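Local coordinates for protein pentafunctional AROM polypeptide (Schizosaccharomyces pombe, PDB 5SWV) that carries several shikimate-pathway enzymes on one chain, the crystallised part holding the dehydroquinate dehydratase and shikimate dehydrogenase domains, at residues Asn18-Ile22 against Tyr45-Pro49; Ile77-Arg81 against Leu100-Ala104; Thr28-Val32 against His222-Pro226. All blocks are in the same frame, centred on the assembly; numbering follows the deposited sequence.

Contact 1 of 3, residues Asn18-Ile22 against Tyr45-Pro49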
loop_
_atom_site.group_PDB
_atom_site.type_symbol
_atom_site.label_atom_id
_atom_site.label_comp_id
_atom_site.label_asym_id
_atom_site.label_seq_id
_atom_site.Cartn_x
_atom_site.Cartn_y
_atom_site.Cartn_z
ATOM N N ASN A 18 -17.901 4.840 0.206
ATOM C CA ASN A 18 -19.334 4.984 0.369
ATOM C C ASN A 18 -20.077 4.961 -0.956
ATOM O O ASN A 18 -21.087 5.652 -1.131
ATOM C CB ASN A 18 -19.619 6.259 1.158
ATOM C CG ASN A 18 -19.157 7.520 0.449
ATOM O OD1 ASN A 18 -18.326 7.480 -0.460
ATOM N ND2 ASN A 18 -19.701 8.656 0.872
ATOM N N TYR A 19 -19.581 4.151 -1.884
ATOM C CA TYR A 19 -20.345 3.810 -3.070
ATOM C C TYR A 19 -21.509 2.923 -2.648
ATOM O O TYR A 19 -21.418 2.244 -1.632
ATOM C CB TYR A 19 -19.495 3.019 -4.046
ATOM C CG TYR A 19 -18.443 3.799 -4.794
ATOM C CD1 TYR A 19 -18.782 4.544 -5.922
ATOM C CD2 TYR A 19 -17.096 3.743 -4.424
ATOM C CE1 TYR A 19 -17.817 5.220 -6.648
ATOM C CE2 TYR A 19 -16.126 4.427 -5.142
ATOM C CZ TYR A 19 -16.497 5.160 -6.255
ATOM O OH TYR A 19 -15.565 5.850 -6.985
ATOM N N PRO A 20 -22.588 2.892 -3.434
ATOM C CA PRO A 20 -23.632 1.895 -3.214
ATOM C C PRO A 20 -23.236 0.471 -3.556
ATOM O O PRO A 20 -23.871 -0.448 -3.059
ATOM C CB PRO A 20 -24.754 2.326 -4.160
ATOM C CG PRO A 20 -24.338 3.617 -4.750
ATOM C CD PRO A 20 -22.867 3.714 -4.616
ATOM N N ARG A 21 -22.243 0.293 -4.428
ATOM C CA ARG A 21 -21.746 -1.036 -4.841
ATOM C C ARG A 21 -20.221 -1.047 -4.986
ATOM O O ARG A 21 -19.645 -0.099 -5.515
ATOM C CB ARG A 21 -22.341 -1.407 -6.197
ATOM C CG ARG A 21 -23.850 -1.559 -6.244
ATOM C CD ARG A 21 -24.282 -2.820 -5.510
ATOM N NE ARG A 21 -23.856 -4.035 -6.218
ATOM C CZ ARG A 21 -24.595 -4.738 -7.080
ATOM N NH1 ARG A 21 -25.856 -4.405 -7.386
ATOM N NH2 ARG A 21 -24.058 -5.806 -7.643
ATOM N N ILE A 22 -19.567 -2.118 -4.544
ATOM C CA ILE A 22 -18.113 -2.223 -4.689
ATOM C C ILE A 22 -17.711 -2.289 -6.179
ATOM O O ILE A 22 -16.638 -1.797 -6.554
ATOM C CB ILE A 22 -17.508 -3.383 -3.835
ATOM C CG1 ILE A 22 -17.146 -2.901 -2.429
ATOM C CG2 ILE A 22 -16.196 -3.929 -4.411
ATOM C CD1 ILE A 22 -18.305 -2.415 -1.620
ATOM N N TYR A 45 -24.172 2.632 3.490
ATOM C CA TYR A 45 -24.342 3.155 2.125
ATOM C C TYR A 45 -24.541 2.094 1.044
ATOM O O TYR A 45 -25.039 2.422 -0.023
ATOM C CB TYR A 45 -23.171 4.061 1.723
ATOM C CG TYR A 45 -23.326 5.486 2.183
ATOM C CD1 TYR A 45 -23.124 5.816 3.512
ATOM C CD2 TYR A 45 -23.670 6.512 1.291
ATOM C CE1 TYR A 45 -23.250 7.120 3.958
ATOM C CE2 TYR A 45 -23.814 7.822 1.730
ATOM C CZ TYR A 45 -23.600 8.120 3.072
ATOM O OH TYR A 45 -23.716 9.398 3.574
ATOM N N LEU A 46 -24.166 0.841 1.296
ATOM C CA LEU A 46 -24.354 -0.224 0.296
ATOM C C LEU A 46 -25.845 -0.459 0.004
ATOM O O LEU A 46 -26.669 -0.393 0.911
ATOM C CB LEU A 46 -23.750 -1.546 0.771
ATOM C CG LEU A 46 -22.270 -1.647 1.114
ATOM C CD1 LEU A 46 -21.957 -3.029 1.663
ATOM C CD2 LEU A 46 -21.411 -1.354 -0.099
ATOM N N LYS A 47 -26.174 -0.767 -1.249
ATOM C CA LYS A 47 -27.559 -1.042 -1.654
ATOM C C LYS A 47 -27.691 -2.428 -2.304
ATOM O O LYS A 47 -27.190 -2.669 -3.403
ATOM C CB LYS A 47 -28.072 0.055 -2.603
ATOM C CG LYS A 47 -28.006 1.478 -2.041
ATOM C CD LYS A 47 -28.964 1.733 -0.869
ATOM C CE LYS A 47 -30.414 1.856 -1.337
ATOM N NZ LYS A 47 -31.430 1.177 -0.472
ATOM N N ASP A 48 -28.380 -3.322 -1.599
ATOM C CA ASP A 48 -28.642 -4.689 -2.041
ATOM C C ASP A 48 -29.798 -4.711 -3.043
ATOM O O ASP A 48 -30.895 -4.278 -2.700
ATOM C CB ASP A 48 -29.016 -5.526 -0.814
ATOM C CG ASP A 48 -29.067 -7.016 -1.092
ATOM O OD1 ASP A 48 -29.135 -7.454 -2.259
ATOM O OD2 ASP A 48 -29.037 -7.764 -0.108
ATOM N N PRO A 49 -29.575 -5.240 -4.264
ATOM C CA PRO A 49 -30.679 -5.358 -5.215
ATOM C C PRO A 49 -31.864 -6.237 -4.765
ATOM O O PRO A 49 -32.978 -6.014 -5.246
ATOM C CB PRO A 49 -30.013 -5.956 -6.444
ATOM C CG PRO A 49 -28.603 -5.541 -6.337
ATOM C CD PRO A 49 -28.308 -5.660 -4.882
HETATM O O HOH W 1 -27.484 -1.728 -5.960
#

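Contact 2 of 3, residues Ile77-Arg81 against Leu100-Ala104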
loop_
_atom_site.group_PDB
_atom_site.type_symbol
_atom_site.label_atom_id
_atom_site.label_comp_id
_atom_site.label_asym_id
_atom_site.label_seq_id
_atom_site.Cartn_x
_atom_site.Cartn_y
_atom_site.Cartn_z
ATOM N N ILE A 77 -12.051 -1.661 7.315
ATOM C CA ILE A 77 -12.835 -1.274 8.453
ATOM C C ILE A 77 -14.271 -1.451 8.005
ATOM O O ILE A 77 -14.654 -0.981 6.939
ATOM C CB ILE A 77 -12.536 0.181 8.841
ATOM C CG1 ILE A 77 -11.066 0.339 9.236
ATOM C CG2 ILE A 77 -13.421 0.621 9.983
ATOM C CD1 ILE A 77 -10.531 1.736 9.033
ATOM N N PHE A 78 -15.050 -2.147 8.819
ATOM C CA PHE A 78 -16.434 -2.496 8.512
ATOM C C PHE A 78 -17.322 -1.622 9.393
ATOM O O PHE A 78 -17.407 -1.833 10.606
ATOM C CB PHE A 78 -16.630 -3.983 8.805
ATOM C CG PHE A 78 -17.988 -4.527 8.452
ATOM C CD1 PHE A 78 -19.034 -4.467 9.362
ATOM C CD2 PHE A 78 -18.198 -5.169 7.240
ATOM C CE1 PHE A 78 -20.285 -5.001 9.041
ATOM C CE2 PHE A 78 -19.428 -5.713 6.917
ATOM C CZ PHE A 78 -20.482 -5.630 7.812
ATOM N N THR A 79 -17.968 -0.635 8.786
ATOM C CA THR A 79 -18.660 0.391 9.549
ATOM C C THR A 79 -20.111 0.483 9.179
ATOM O O THR A 79 -20.454 0.834 8.052
ATOM C CB THR A 79 -17.985 1.754 9.379
ATOM O OG1 THR A 79 -16.678 1.675 9.927
ATOM C CG2 THR A 79 -18.712 2.844 10.150
ATOM N N ILE A 80 -20.952 0.144 10.149
ATOM C CA ILE A 80 -22.377 0.424 10.093
ATOM C C ILE A 80 -22.636 1.641 10.950
ATOM O O ILE A 80 -22.592 1.557 12.180
ATOM C CB ILE A 80 -23.224 -0.716 10.670
ATOM C CG1 ILE A 80 -23.025 -1.999 9.880
ATOM C CG2 ILE A 80 -24.702 -0.318 10.668
ATOM C CD1 ILE A 80 -23.679 -3.188 10.560
ATOM N N ARG A 81 -22.910 2.753 10.274
ATOM C CA ARG A 81 -23.162 4.059 10.881
ATOM C C ARG A 81 -24.656 4.334 10.790
ATOM O O ARG A 81 -25.245 4.268 9.706
ATOM C CB ARG A 81 -22.390 5.121 10.114
ATOM C CG ARG A 81 -22.514 6.534 10.659
ATOM C CD ARG A 81 -21.816 6.738 11.989
ATOM N NE ARG A 81 -20.389 6.417 11.928
ATOM C CZ ARG A 81 -19.760 5.465 12.626
ATOM N NH1 ARG A 81 -20.395 4.700 13.510
ATOM N NH2 ARG A 81 -18.449 5.301 12.453
ATOM N N LEU A 100 -24.826 -8.568 11.270
ATOM C CA LEU A 100 -23.886 -8.156 10.223
ATOM C C LEU A 100 -22.461 -8.042 10.744
ATOM O O LEU A 100 -21.522 -8.488 10.084
ATOM C CB LEU A 100 -24.314 -6.844 9.543
ATOM C CG LEU A 100 -25.386 -6.970 8.439
ATOM C CD1 LEU A 100 -26.109 -5.641 8.190
ATOM C CD2 LEU A 100 -24.795 -7.502 7.138
ATOM N N MET A 101 -22.302 -7.466 11.926
ATOM C CA MET A 101 -20.968 -7.267 12.481
ATOM C C MET A 101 -20.310 -8.597 12.856
ATOM O O MET A 101 -19.119 -8.785 12.639
ATOM C CB MET A 101 -21.011 -6.289 13.673
ATOM C CG MET A 101 -21.292 -4.849 13.253
ATOM S SD MET A 101 -21.357 -3.659 14.612
ATOM C CE MET A 101 -22.998 -3.897 15.274
ATOM N N LEU A 102 -21.095 -9.523 13.396
ATOM C CA LEU A 102 -20.609 -10.875 13.678
ATOM C C LEU A 102 -20.098 -11.569 12.434
ATOM O O LEU A 102 -19.063 -12.238 12.458
ATOM C CB LEU A 102 -21.715 -11.720 14.286
ATOM C CG LEU A 102 -22.061 -11.405 15.740
ATOM C CD1 LEU A 102 -23.300 -12.175 16.193
ATOM C CD2 LEU A 102 -20.885 -11.676 16.668
ATOM N N SER A 103 -20.844 -11.423 11.350
ATOM C CA SER A 103 -20.447 -11.997 10.069
ATOM C C SER A 103 -19.104 -11.443 9.567
ATOM O O SER A 103 -18.253 -12.193 9.055
ATOM C CB SER A 103 -21.545 -11.763 9.040
ATOM O OG SER A 103 -21.033 -11.884 7.741
ATOM N N ALA A 104 -18.925 -10.136 9.732
ATOM C CA ALA A 104 -17.712 -9.454 9.320
ATOM C C ALA A 104 -16.474 -9.963 10.039
ATOM O O ALA A 104 -15.384 -10.033 9.453
ATOM C CB ALA A 104 -17.856 -7.963 9.547
#

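Contact 3 of 3, residues Thr28-Val32 against His222-Pro226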
loop_
_atom_site.group_PDB
_atom_site.type_symbol
_atom_site.label_atom_id
_atom_site.label_comp_id
_atom_site.label_asym_id
_atom_site.label_seq_id
_atom_site.Cartn_x
_atom_site.Cartn_y
_atom_site.Cartn_z
ATOM N N THR A 28 -11.625 2.629 -10.745
ATOM C CA THR A 28 -10.730 3.678 -10.237
ATOM C C THR A 28 -10.143 3.424 -8.829
ATOM O O THR A 28 -9.520 4.313 -8.251
ATOM C CB THR A 28 -11.513 4.994 -10.157
ATOM O OG1 THR A 28 -12.618 4.834 -9.232
ATOM C CG2 THR A 28 -12.021 5.387 -11.535
ATOM N N LEU A 29 -10.331 2.219 -8.291
ATOM C CA LEU A 29 -9.929 1.876 -6.911
ATOM C C LEU A 29 -8.469 2.164 -6.597
ATOM O O LEU A 29 -8.132 2.520 -5.470
ATOM C CB LEU A 29 -10.194 0.395 -6.625
ATOM C CG LEU A 29 -9.944 -0.065 -5.181
ATOM C CD1 LEU A 29 -11.050 0.435 -4.270
ATOM C CD2 LEU A 29 -9.823 -1.576 -5.077
ATOM N N ARG A 30 -7.607 1.983 -7.586
ATOM C CA ARG A 30 -6.184 2.238 -7.398
ATOM C C ARG A 30 -5.869 3.721 -7.247
ATOM O O ARG A 30 -4.911 4.068 -6.571
ATOM C CB ARG A 30 -5.385 1.617 -8.531
ATOM C CG ARG A 30 -5.479 0.109 -8.468
ATOM C CD ARG A 30 -4.839 -0.536 -9.664
ATOM N NE ARG A 30 -5.143 -1.963 -9.708
ATOM C CZ ARG A 30 -4.564 -2.845 -10.530
ATOM N NH1 ARG A 30 -3.620 -2.469 -11.399
ATOM N NH2 ARG A 30 -4.929 -4.128 -10.480
ATOM N N ASP A 31 -6.678 4.583 -7.863
ATOM C CA ASP A 31 -6.551 6.037 -7.712
ATOM C C ASP A 31 -7.173 6.566 -6.404
ATOM O O ASP A 31 -6.592 7.443 -5.750
ATOM C CB ASP A 31 -7.161 6.761 -8.930
ATOM C CG ASP A 31 -6.444 6.419 -10.278
ATOM O OD1 ASP A 31 -5.224 6.091 -10.296
ATOM O OD2 ASP A 31 -7.116 6.508 -11.335
ATOM N N VAL A 32 -8.332 6.039 -6.015
ATOM C CA VAL A 32 -9.044 6.561 -4.835
ATOM C C VAL A 32 -8.456 6.130 -3.505
ATOM O O VAL A 32 -8.808 6.699 -2.489
ATOM C CB VAL A 32 -10.546 6.206 -4.819
ATOM C CG1 VAL A 32 -11.199 6.596 -6.130
ATOM C CG2 VAL A 32 -10.782 4.737 -4.531
ATOM N N HIS A 222 -12.254 11.290 -1.432
ATOM C CA HIS A 222 -11.598 11.513 -2.727
ATOM C C HIS A 222 -12.627 12.030 -3.751
ATOM O O HIS A 222 -13.793 11.642 -3.684
ATOM C CB HIS A 222 -10.973 10.200 -3.189
ATOM C CG HIS A 222 -10.114 10.322 -4.406
ATOM N ND1 HIS A 222 -10.629 10.294 -5.685
ATOM C CD2 HIS A 222 -8.774 10.451 -4.544
ATOM C CE1 HIS A 222 -9.648 10.408 -6.560
ATOM N NE2 HIS A 222 -8.512 10.509 -5.893
ATOM N N PRO A 223 -12.222 12.917 -4.687
ATOM C CA PRO A 223 -13.222 13.575 -5.579
ATOM C C PRO A 223 -14.154 12.661 -6.402
ATOM O O PRO A 223 -15.268 13.070 -6.767
ATOM C CB PRO A 223 -12.344 14.412 -6.516
ATOM C CG PRO A 223 -11.136 14.740 -5.699
ATOM C CD PRO A 223 -10.885 13.539 -4.832
ATOM N N LEU A 224 -13.674 11.458 -6.698
ATOM C CA LEU A 224 -14.424 10.428 -7.406
ATOM C C LEU A 224 -15.484 9.689 -6.575
ATOM O O LEU A 224 -16.369 9.047 -7.148
ATOM C CB LEU A 224 -13.452 9.409 -8.019
ATOM C CG LEU A 224 -12.438 9.982 -9.032
ATOM C CD1 LEU A 224 -11.560 8.885 -9.620
ATOM C CD2 LEU A 224 -13.113 10.789 -10.148
ATOM N N LEU A 225 -15.414 9.767 -5.248
ATOM C CA LEU A 225 -16.445 9.168 -4.415
ATOM C C LEU A 225 -17.679 10.041 -4.523
ATOM O O LEU A 225 -17.556 11.229 -4.795
ATOM C CB LEU A 225 -15.992 9.063 -2.969
ATOM C CG LEU A 225 -14.713 8.270 -2.714
ATOM C CD1 LEU A 225 -14.548 8.038 -1.222
ATOM C CD2 LEU A 225 -14.723 6.943 -3.446
ATOM N N PRO A 226 -18.877 9.457 -4.338
ATOM C CA PRO A 226 -20.080 10.233 -4.616
ATOM C C PRO A 226 -20.337 11.389 -3.649
ATOM O O PRO A 226 -20.986 12.355 -4.038
ATOM C CB PRO A 226 -21.198 9.191 -4.553
ATOM C CG PRO A 226 -20.670 8.138 -3.665
ATOM C CD PRO A 226 -19.199 8.078 -3.937
#

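Contact 1 of 3, residues Asn18-Ile22 against Tyr45-Pro49
The two segments are irregular loop backbone where they come nearest, at Pro20 and Leu46, whose CA atoms are 4.2 Å apart. Both are beta-alpha loops of the TIM barrel of type I dehydroquinase. Asn18-Ile22 follows strand 13-17, and Tyr45-Pro49 follows the neighbouring parallel strand 38-42. One backbone hydrogen bond joins them, from Lys47 N to Pro20 O at 2.9 Å and nearly straight (164°). Two CA-H...O contacts flank it: Pro20 CA to Tyr45 O at 3.5 Å, and Leu46 CA to Pro20 O at 3.4 Å. Pro20 O therefore takes both an amide and a CA hydrogen from the second loop.

Among the side chains, Asn18 packs its CB over one face of the Tyr45 ring, a CH-pi contact 4.2 Å from the ring centroid. The amide of Asn18 is used elsewhere, with ND2 bonded to Ser227 O. The apolar part lies at Leu46, where CD2 meets Ile22 CD1 at 3.6 Å. The ring of Pro20 touches the stem of Lys47, CB to CG at 4.0 Å. Tyr19 points its CA-to-CB bond away and packs on helix 22-25. The Arg21 side chain runs alongside the second loop, CD lying 3.6 Å from Lys47 O, while its guanidinium forms a salt bridge with Glu23. A water links the loops further: it donates to Lys47 O at 2.7 Å and accepts a weak bond from Arg21 NH1 at 3.4 Å. The same Arg21 NH1 lies 3.2 Å from Pro49 CG.

Contact 2 of 3, residues Ile77-Arg81 against Leu100-Ala104
Ile77 opens the segment on strand 76-79 and makes no contact with Leu100-Ala104. Its side chain packs on the flanking strands 38-42 and 111-115. Phe78 is the main residue of the contact. Its CA-to-CB bond points toward the helix, and one face of the ring receives the methyl of Ala104. Ala104 CB sits 3.5 Å from the centroid of the Phe78 ring, only 7° off the normal, a clear CH-pi contact. The small alanine lets the ring lie close to the helix. The outer end of the ring also meets the helix, with Phe78 CZ 3.8 Å from Leu100 O and Phe78 CE1 4.3 Å from Met101 CG. Strand 77-79 and helix 100-104 are antiparallel at 170°, with their axes 9.7 Å apart. This is the packing of a beta-alpha-beta unit, strand 76-79, helix 94-106 and strand 111-115, one of the repeats that build the TIM barrel. The CA-to-CB bond of Thr79 points away from the helix, and Thr79 OG1 is hydrogen-bonded to Glu40. The CA-to-CB bond of Ile80 points toward the helix again, two residues after Phe78. Ile80 CD1 lies 3.8 Å from Leu100 CB and 4.0 Å from Met101 CG. Arg81 ends the segment without touching the helix; its guanidinium forms salt bridges with Asp113 and Glu115 of strand 111-115.

Contact 3 of 3, residues Thr28-Val32 against His222-Pro226
His222 points its CA-to-CB bond toward the short helix 29-32 and lays one ring face over Val32. Val32 CA is 3.9 Å from the centroid of the His222 ring, 10° off the normal, a CH-pi contact. At the ring, His222 NE2 lies 3.6 Å from Asp31 O. Pro223 is the second residue of a type I beta turn from His222 to Leu225, closed by Leu225 N to His222 O at 2.9 Å. Leu224 N also gives a weak bond of 3.4 Å to His222 ND1, which ties the ring to the turn. Leu224 CD1 lies 3.9 Å from Thr28 CB, and Leu224 CB 4.1 Å from Val32 CG1. Leu225 adds CD2, 4.4 Å from Val32 CG1. This is plain packing at the closure of the TIM barrel: the loop after the last strand, 218-220, packs against one side of helix 29-32, while Val32 and Leu225 both rest on Leu15 of the first strand, 13-17.

From the N terminus, strand 13-17 leads into Asn18-Ile22, where contact 1 opens. Contact 3 opens next, at Thr28-Val32, inside the loop that contact 1 closes at Tyr45-Pro49. Contact 2 follows in series, closing a loop between Ile77-Arg81 and Leu100-Ala104. Contact 3 closes far along the chain at His222-Pro226. It therefore crosses contact 1, and contact 2 is nested within it. Contacts 1 and 3 touch, with Tyr19 CE2 3.3 Å from Leu225 CD2. Contact 2 touches neither, its nearest atoms about 6 Å from contact 1. Contact 1 joins the loops after the first two strands, contact 2 the third strand to its helix, contact 3 helix 29-32 to the loop after the last strand.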